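Local atomic coordinates of tripeptidase (Staphylococcus aureus subsp. aureus, PDB entry 3RZA), a protein that probably cleaves short peptides as a metal-dependent tripeptidase of the M20/M25/M40 peptidase family. Residues A189-T194 / A381-E386; P91-T96 / L385-I390; A179-A184 / V320-E325. All blocks are in the same frame, centred on the assembly; numbering follows the deposited sequence.

Interaction 1: residues A189-T194 / A381-E386; sequences ADVGTT and ASQVLE
Val191 and Gly192 are the two central residues of a type II beta turn, Asp190 to Thr193, and Gln383 of helix 374-393 reaches out to meet them. The turn lies in the loop after strand 186-187, whose first residue, Asp186, binds zinc. Gln383 has CG anti to the backbone N (chi1 -162°) and its chain runs on extended, which carries the amide from the helix to the turn. Val191 and the Gln383 chain run alongside each other, pointing opposite ways, with Val191 CG1 3.7 Å from Gln383 OE1. No direct hydrogen bond joins the two segments. Two waters do the joining instead. The first accepts from Gly192 N at 2.9 Å and donates to Gln383 OE1 at 2.7 Å. The second accepts from Gln383 NE2 at 2.7 Å. It donates to Thr194 OG1 at 3.0 Å and weakly to Thr193 O. Gln383 NE2 also bonds to Ser326 OG of helix 318-329. Val191 packs on Leu379 and Ser376, one and two turns before Gln383 on the same helix. Both ends of the buried Gln383 amide thus have partners. This pattern supports the modelled orientation of the amide, with OE1 toward the water on Gly192 N. Polar contact between the turn and Gln383 runs through the two waters, while Val191 adds apolar packing on the same helix.

Interaction 2: residues P91-T96 / L385-I390; sequences PKLYLT and LEIIKI
Leu93 of strand 93-98 points its side chain at helix 374-393 and meets Ile387 and Ile388 there. All three residues are buried, and the contact is purely apolar. The close part rests on a single methyl. Leu93 CD2 lies 4.1 Å from Ile387 CG2 and also 4.1 Å from Ile388 CG1, so it touches two consecutive helix residues. Leu93 comes in nearly perpendicular to both isoleucine side chains. Its CG is anti to the backbone N (chi1 -179°), and CD2 continues the chain outward, away from the strand backbone and up to the helix. The two isoleucines answer with different branches. Ile387 starts out toward the strand and offers its CG2 methyl. Ile388 sets off to one side, and its CG1 arm, beside the backbone N (chi1 -73°), turns it to Leu93.

The packing is looser two residues on. Leu95 also points at the helix, but its CD1 comes no nearer than 4.5 Å to Ile388 CD1. The more open side belongs to the partly exposed residues. On the helix, Lys389 lies against Met20 of a loop near the N-terminus, and Glu386 OE2 bonds to Asn329 ND2. Beside the strand, Lys92 forms a salt bridge with Asp178.

The strand is an inner one of the large mixed sheet, parallel to strand 154-159 on one side and strand 181-184 on the other. Ile388 reaches Ile154 of the first, and Ile387 touches Tyr183 of the second. Helix 318-329 lies alongside, touching Ile387 through Ser326 and Ile390 through Ile322, Glu325 and Ser326.

Interaction 3: residues A179-A184 / V320-E325; sequences ADFGYA and VKIAQE
Strand 181-184 and helix 320-325 pass 9.8 Å apart at their axes, with a signed crossing angle of -51°, and Tyr183 and Ala323 are nearest in the backbone. Two aromatic side chains bridge the gap. Tyr183 and Phe181 are two apart on the strand, so both point to the helix. Phe181 CZ comes within 3.7 Å of Ile322 CD1, and the methyl approaches the ring obliquely. Tyr183 has CG beside its backbone N (chi1 -59°), which carries the ring to the helix, with OH beside the helix backbone. Its CE1 is 3.8 Å from Ala323 CB, again an oblique approach. The tyrosine oxygen, Tyr183 OH, rests 3.6 Å from Ile322 CB. The Phe181 and Tyr183 side chains each run roughly perpendicular to that of Ile322.

This is helix-on-sheet packing in an alpha/beta domain that carries the metal site. Helix 318-329 and helix 374-393 cover the same face of the sheet here. Tyr183 lies under both and also touches Leu93 and Leu95 of the next strand. Phe181 reaches Val391 of helix 374-393.

The polar end of Tyr183 is buried and has a partner. Its OH donates to Val319 O, the carbonyl four residues before Ala323, and so ties the ring to the first turn of the helix. Away from the strand, Lys321 is exposed and turns outward. Its NZ gives a 2.8 Å bond to Gln324 OE1, in the carbonyl plane with a C=O...N angle of 158°, and a second bond to Asp315 O.

How the interactions relate
Interactions 2 and 3 are closest, with centres 7 Å apart. Their strands are parallel neighbours, probably hydrogen-bonded through Lys92 O to Asp180 N at 2.7 Å and Thr96 N to Tyr183 O at 2.9 Å. Interactions 1 and 2 share Leu385 and Glu386, and Val384 CG1 meets Leu95 CD1 at 3.6 Å. Interaction 1 touches interaction 3 where Thr194 OG1 lies 3.4 Å from Ala323 CB. None reaches the metals. The side chains of Val191 and Tyr183 are about 14 and 13 Å from zinc. The zinc ligands His98 and Asp186 make the link: His98 ends strand 93-98, and Asp186 lies between strand 181-184 and the loop of interaction 1.

Interaction 1: residues A189-T194 / A381-E386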
loop_
_atom_site.group_PDB
_atom_site.type_symbol
_atom_site.label_atom_id
_atom_site.label_comp_id
_atom_site.label_asym_id
_atom_site.label_seq_id
_atom_site.Cartn_x
_atom_site.Cartn_y
_atom_site.Cartn_z
ATOM N N ALA A 189 16.402 11.652 27.197
ATOM C CA ALA A 189 16.755 12.970 27.699
ATOM C C ALA A 189 18.116 12.842 28.374
ATOM O O ALA A 189 18.548 11.751 28.713
ATOM C CB ALA A 189 15.692 13.502 28.699
ATOM N N ASP A 190 18.790 13.963 28.534
ATOM C CA ASP A 190 20.090 13.992 29.189
ATOM C C ASP A 190 19.968 13.435 30.624
ATOM O O ASP A 190 18.919 13.614 31.292
ATOM C CB ASP A 190 20.633 15.429 29.259
ATOM C CG ASP A 190 20.868 16.077 27.871
ATOM O OD1 ASP A 190 20.884 15.382 26.820
ATOM O OD2 ASP A 190 21.023 17.313 27.853
ATOM N N VAL A 191 21.026 12.786 31.107
ATOM C CA VAL A 191 21.065 12.369 32.518
ATOM C C VAL A 191 20.976 13.620 33.440
ATOM O O VAL A 191 21.654 14.632 33.199
ATOM C CB VAL A 191 22.298 11.513 32.854
ATOM C CG1 VAL A 191 22.256 11.033 34.318
ATOM C CG2 VAL A 191 22.387 10.292 31.901
ATOM N N GLY A 192 20.063 13.563 34.422
ATOM C CA GLY A 192 19.759 14.689 35.311
ATOM C C GLY A 192 18.562 15.518 34.842
ATOM O O GLY A 192 18.190 16.491 35.499
ATOM N N THR A 193 17.974 15.147 33.696
ATOM C CA THR A 193 16.652 15.630 33.278
ATOM C C THR A 193 15.601 14.584 33.624
ATOM O O THR A 193 15.840 13.389 33.446
ATOM C CB THR A 193 16.647 15.933 31.773
ATOM O OG1 THR A 193 17.606 16.974 31.533
ATOM C CG2 THR A 193 15.257 16.379 31.291
ATOM N N THR A 194 14.453 15.043 34.151
ATOM C CA THR A 194 13.363 14.164 34.624
ATOM C C THR A 194 12.109 14.482 33.825
ATOM O O THR A 194 11.705 15.631 33.753
ATOM C CB THR A 194 13.065 14.409 36.140
ATOM O OG1 THR A 194 14.275 14.285 36.874
ATOM C CG2 THR A 194 12.049 13.416 36.684
ATOM N N ALA A 381 24.235 5.745 36.812
ATOM C CA ALA A 381 24.521 4.876 37.967
ATOM C C ALA A 381 24.782 5.685 39.250
ATOM O O ALA A 381 24.234 5.365 40.311
ATOM C CB ALA A 381 25.710 3.957 37.660
ATOM N N SER A 382 25.561 6.760 39.142
ATOM C CA SER A 382 25.775 7.673 40.290
ATOM C C SER A 382 24.472 8.352 40.738
ATOM O O SER A 382 24.252 8.501 41.941
ATOM C CB SER A 382 26.829 8.715 39.951
ATOM O OG SER A 382 28.043 8.062 39.647
ATOM N N GLN A 383 23.597 8.707 39.771
ATOM C CA GLN A 383 22.309 9.339 40.089
ATOM C C GLN A 383 21.345 8.383 40.784
ATOM O O GLN A 383 20.753 8.749 41.770
ATOM C CB GLN A 383 21.623 9.906 38.855
ATOM C CG GLN A 383 20.520 10.930 39.208
ATOM C CD GLN A 383 19.607 11.267 38.076
ATOM O OE1 GLN A 383 19.669 10.669 36.983
ATOM N NE2 GLN A 383 18.720 12.239 38.323
ATOM N N VAL A 384 21.182 7.177 40.256
ATOM C CA VAL A 384 20.341 6.162 40.915
ATOM C C VAL A 384 20.827 5.901 42.367
ATOM O O VAL A 384 19.994 5.812 43.290
ATOM C CB VAL A 384 20.300 4.833 40.145
ATOM C CG1 VAL A 384 19.457 3.807 40.897
ATOM C CG2 VAL A 384 19.761 5.027 38.699
ATOM N N LEU A 385 22.156 5.816 42.564
ATOM C CA LEU A 385 22.721 5.668 43.907
ATOM C C LEU A 385 22.368 6.876 44.817
ATOM O O LEU A 385 22.040 6.695 45.987
ATOM C CB LEU A 385 24.249 5.473 43.855
ATOM C CG LEU A 385 24.958 5.385 45.223
ATOM C CD1 LEU A 385 24.347 4.241 46.066
ATOM C CD2 LEU A 385 26.434 5.212 45.038
ATOM N N GLU A 386 22.468 8.088 44.267
ATOM C CA GLU A 386 22.194 9.302 45.015
ATOM C C GLU A 386 20.724 9.386 45.422
ATOM O O GLU A 386 20.425 9.765 46.554
ATOM C CB GLU A 386 22.596 10.517 44.188
ATOM C CG GLU A 386 22.624 11.820 44.930
ATOM C CD GLU A 386 23.665 11.888 46.039
ATOM O OE1 GLU A 386 24.681 11.161 45.992
ATOM O OE2 GLU A 386 23.456 12.686 46.960
HETATM O O HOH W 1 18.406 11.167 34.642
HETATM O O HOH W 2 17.042 13.156 36.411
#

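Interaction 2: residues P91-T96 / L385-I390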
loop_
_atom_site.group_PDB
_atom_site.type_symbol
_atom_site.label_atom_id
_atom_site.label_comp_id
_atom_site.label_asym_id
_atom_site.label_seq_id
_atom_site.Cartn_x
_atom_site.Cartn_y
_atom_site.Cartn_z
ATOM N N PRO A 91 10.610 6.375 53.068
ATOM C CA PRO A 91 9.770 5.989 51.957
ATOM C C PRO A 91 10.242 4.744 51.193
ATOM O O PRO A 91 11.455 4.441 51.152
ATOM C CB PRO A 91 9.836 7.213 51.037
ATOM C CG PRO A 91 10.032 8.320 51.933
ATOM C CD PRO A 91 10.957 7.808 52.973
ATOM N N LYS A 92 9.271 4.031 50.626
ATOM C CA LYS A 92 9.524 2.807 49.883
ATOM C C LYS A 92 9.589 3.194 48.425
ATOM O O LYS A 92 8.657 3.823 47.911
ATOM C CB LYS A 92 8.411 1.796 50.116
ATOM C CG LYS A 92 8.248 1.351 51.592
ATOM C CD LYS A 92 7.021 0.478 51.731
ATOM C CE LYS A 92 6.948 -0.212 53.076
ATOM N NZ LYS A 92 5.735 -1.081 53.156
ATOM N N LEU A 93 10.687 2.812 47.773
ATOM C CA LEU A 93 11.029 3.220 46.415
ATOM C C LEU A 93 10.869 2.055 45.489
ATOM O O LEU A 93 11.064 0.901 45.903
ATOM C CB LEU A 93 12.498 3.663 46.378
ATOM C CG LEU A 93 13.086 4.168 45.061
ATOM C CD1 LEU A 93 12.260 5.333 44.481
ATOM C CD2 LEU A 93 14.505 4.582 45.323
ATOM N N TYR A 94 10.537 2.332 44.227
ATOM C CA TYR A 94 10.742 1.363 43.160
ATOM C C TYR A 94 11.505 1.987 42.011
ATOM O O TYR A 94 11.477 3.190 41.824
ATOM C CB TYR A 94 9.421 0.710 42.673
ATOM C CG TYR A 94 8.776 1.412 41.505
ATOM C CD1 TYR A 94 7.995 2.544 41.709
ATOM C CD2 TYR A 94 8.969 0.966 40.187
ATOM C CE1 TYR A 94 7.432 3.224 40.655
ATOM C CE2 TYR A 94 8.409 1.652 39.120
ATOM C CZ TYR A 94 7.628 2.784 39.364
ATOM O OH TYR A 94 7.052 3.461 38.303
ATOM N N LEU A 95 12.203 1.136 41.261
ATOM C CA LEU A 95 12.909 1.520 40.047
ATOM C C LEU A 95 12.521 0.508 38.992
ATOM O O LEU A 95 12.407 -0.671 39.317
ATOM C CB LEU A 95 14.412 1.477 40.282
ATOM C CG LEU A 95 14.976 2.373 41.382
ATOM C CD1 LEU A 95 16.425 1.946 41.692
ATOM C CD2 LEU A 95 14.894 3.851 40.961
ATOM N N THR A 96 12.329 0.950 37.748
ATOM C CA THR A 96 11.969 0.055 36.640
ATOM C C THR A 96 12.759 0.319 35.359
ATOM O O THR A 96 13.044 1.465 35.023
ATOM C CB THR A 96 10.434 0.050 36.330
ATOM O OG1 THR A 96 10.140 -0.960 35.361
ATOM C CG2 THR A 96 9.955 1.372 35.800
ATOM N N LEU A 385 22.156 5.816 42.564
ATOM C CA LEU A 385 22.721 5.668 43.907
ATOM C C LEU A 385 22.368 6.876 44.817
ATOM O O LEU A 385 22.040 6.695 45.987
ATOM C CB LEU A 385 24.249 5.473 43.855
ATOM C CG LEU A 385 24.958 5.385 45.223
ATOM C CD1 LEU A 385 24.347 4.241 46.066
ATOM C CD2 LEU A 385 26.434 5.212 45.038
ATOM N N GLU A 386 22.468 8.088 44.267
ATOM C CA GLU A 386 22.194 9.302 45.015
ATOM C C GLU A 386 20.724 9.386 45.422
ATOM O O GLU A 386 20.425 9.765 46.554
ATOM C CB GLU A 386 22.596 10.517 44.188
ATOM C CG GLU A 386 22.624 11.820 44.930
ATOM C CD GLU A 386 23.665 11.888 46.039
ATOM O OE1 GLU A 386 24.681 11.161 45.992
ATOM O OE2 GLU A 386 23.456 12.686 46.960
ATOM N N ILE A 387 19.826 8.994 44.515
ATOM C CA ILE A 387 18.368 8.940 44.796
ATOM C C ILE A 387 18.035 7.993 45.952
ATOM O O ILE A 387 17.243 8.341 46.819
ATOM C CB ILE A 387 17.550 8.522 43.518
ATOM C CG1 ILE A 387 17.539 9.663 42.503
ATOM C CG2 ILE A 387 16.111 8.088 43.891
ATOM C CD1 ILE A 387 16.983 9.299 41.142
ATOM N N ILE A 388 18.649 6.807 45.956
ATOM C CA ILE A 388 18.505 5.854 47.072
ATOM C C ILE A 388 19.000 6.452 48.410
ATOM O O ILE A 388 18.338 6.264 49.452
ATOM C CB ILE A 388 19.231 4.508 46.785
ATOM C CG1 ILE A 388 18.456 3.701 45.747
ATOM C CG2 ILE A 388 19.389 3.666 48.056
ATOM C CD1 ILE A 388 19.263 2.525 45.163
ATOM N N LYS A 389 20.136 7.178 48.364
ATOM C CA LYS A 389 20.690 7.850 49.565
ATOM C C LYS A 389 19.788 8.977 50.070
ATOM O O LYS A 389 19.625 9.133 51.283
ATOM C CB LYS A 389 22.112 8.412 49.306
ATOM C CG LYS A 389 23.237 7.360 49.227
ATOM C CD LYS A 389 24.593 8.015 48.892
ATOM C CE LYS A 389 25.752 7.165 49.364
ATOM N NZ LYS A 389 27.098 7.721 48.985
ATOM N N ILE A 390 19.233 9.773 49.140
ATOM C CA ILE A 390 18.360 10.903 49.497
ATOM C C ILE A 390 17.042 10.401 50.128
ATOM O O ILE A 390 16.604 10.931 51.147
ATOM C CB ILE A 390 18.069 11.826 48.276
ATOM C CG1 ILE A 390 19.341 12.590 47.857
ATOM C CG2 ILE A 390 16.958 12.841 48.615
ATOM C CD1 ILE A 390 19.331 13.084 46.381
#

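Interaction 3: residues A179-A184 / V320-E325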
loop_
_atom_site.group_PDB
_atom_site.type_symbol
_atom_site.label_atom_id
_atom_site.label_comp_id
_atom_site.label_asym_id
_atom_site.label_seq_id
_atom_site.Cartn_x
_atom_site.Cartn_y
_atom_site.Cartn_z
ATOM N N ALA A 179 5.478 0.264 46.958
ATOM C CA ALA A 179 6.290 1.483 46.876
ATOM C C ALA A 179 5.409 2.710 47.053
ATOM O O ALA A 179 4.257 2.704 46.634
ATOM C CB ALA A 179 7.008 1.544 45.529
ATOM N N ASP A 180 5.966 3.746 47.677
ATOM C CA ASP A 180 5.335 5.082 47.774
ATOM C C ASP A 180 5.499 5.915 46.490
ATOM O O ASP A 180 4.646 6.726 46.172
ATOM C CB ASP A 180 5.930 5.859 48.944
ATOM C CG ASP A 180 5.636 5.202 50.298
ATOM O OD1 ASP A 180 4.447 5.009 50.618
ATOM O OD2 ASP A 180 6.592 4.875 51.030
ATOM N N PHE A 181 6.628 5.752 45.804
ATOM C CA PHE A 181 6.882 6.413 44.512
ATOM C C PHE A 181 8.065 5.754 43.822
ATOM O O PHE A 181 8.749 4.899 44.412
ATOM C CB PHE A 181 7.142 7.929 44.695
ATOM C CG PHE A 181 8.195 8.260 45.739
ATOM C CD1 PHE A 181 9.572 8.204 45.426
ATOM C CD2 PHE A 181 7.821 8.646 47.024
ATOM C CE1 PHE A 181 10.540 8.505 46.388
ATOM C CE2 PHE A 181 8.790 8.967 47.986
ATOM C CZ PHE A 181 10.154 8.876 47.669
ATOM N N GLY A 182 8.318 6.137 42.574
ATOM C CA GLY A 182 9.500 5.660 41.901
ATOM C C GLY A 182 9.805 6.173 40.535
ATOM O O GLY A 182 9.300 7.198 40.127
ATOM N N TYR A 183 10.730 5.482 39.872
ATOM C CA TYR A 183 11.422 6.009 38.718
ATOM C C TYR A 183 11.539 4.971 37.635
ATOM O O TYR A 183 12.064 3.882 37.888
ATOM C CB TYR A 183 12.815 6.469 39.116
ATOM C CG TYR A 183 12.763 7.527 40.175
ATOM C CD1 TYR A 183 12.456 8.851 39.843
ATOM C CD2 TYR A 183 12.916 7.192 41.534
ATOM C CE1 TYR A 183 12.368 9.835 40.833
ATOM C CE2 TYR A 183 12.821 8.164 42.527
ATOM C CZ TYR A 183 12.554 9.486 42.173
ATOM O OH TYR A 183 12.432 10.447 43.170
ATOM N N ALA A 184 11.063 5.301 36.435
ATOM C CA ALA A 184 11.390 4.530 35.228
ATOM C C ALA A 184 12.694 5.069 34.654
ATOM O O ALA A 184 12.770 6.236 34.312
ATOM C CB ALA A 184 10.265 4.614 34.230
ATOM N N VAL A 320 9.507 14.116 42.433
ATOM C CA VAL A 320 10.130 15.075 41.510
ATOM C C VAL A 320 11.307 15.778 42.174
ATOM O O VAL A 320 12.384 15.883 41.595
ATOM C CB VAL A 320 9.119 16.139 41.017
ATOM C CG1 VAL A 320 9.791 17.112 40.055
ATOM C CG2 VAL A 320 7.880 15.491 40.365
ATOM N N LYS A 321 11.095 16.247 43.400
ATOM C CA LYS A 321 12.131 16.966 44.159
ATOM C C LYS A 321 13.377 16.123 44.457
ATOM O O LYS A 321 14.495 16.611 44.347
ATOM C CB LYS A 321 11.545 17.531 45.465
ATOM C CG LYS A 321 10.466 18.638 45.241
ATOM C CD LYS A 321 11.119 20.004 44.955
ATOM C CE LYS A 321 10.278 20.931 44.046
ATOM N NZ LYS A 321 10.534 20.762 42.560
ATOM N N ILE A 322 13.184 14.852 44.789
ATOM C CA ILE A 322 14.311 13.915 44.996
ATOM C C ILE A 322 15.112 13.671 43.682
ATOM O O ILE A 322 16.358 13.669 43.699
ATOM C CB ILE A 322 13.832 12.597 45.648
ATOM C CG1 ILE A 322 13.331 12.866 47.084
ATOM C CG2 ILE A 322 14.944 11.571 45.663
ATOM C CD1 ILE A 322 12.407 11.763 47.657
ATOM N N ALA A 323 14.423 13.558 42.544
ATOM C CA ALA A 323 15.117 13.417 41.230
ATOM C C ALA A 323 15.943 14.659 40.879
ATOM O O ALA A 323 17.100 14.556 40.401
ATOM C CB ALA A 323 14.105 13.118 40.102
ATOM N N GLN A 324 15.347 15.831 41.104
ATOM C CA GLN A 324 16.037 17.082 40.865
ATOM C C GLN A 324 17.217 17.285 41.839
ATOM O O GLN A 324 18.286 17.715 41.419
ATOM C CB GLN A 324 15.070 18.274 40.940
ATOM C CG GLN A 324 14.075 18.360 39.801
ATOM C CD GLN A 324 13.210 19.576 39.960
ATOM O OE1 GLN A 324 12.383 19.627 40.862
ATOM N NE2 GLN A 324 13.453 20.603 39.146
ATOM N N GLU A 325 17.020 16.960 43.122
ATOM C CA GLU A 325 18.112 17.048 44.137
ATOM C C GLU A 325 19.312 16.160 43.764
ATOM O O GLU A 325 20.467 16.631 43.781
ATOM C CB GLU A 325 17.604 16.674 45.536
ATOM C CG GLU A 325 18.648 16.878 46.692
ATOM C CD GLU A 325 18.139 16.426 48.077
ATOM O OE1 GLU A 325 16.921 16.226 48.251
ATOM O OE2 GLU A 325 18.981 16.258 48.987
#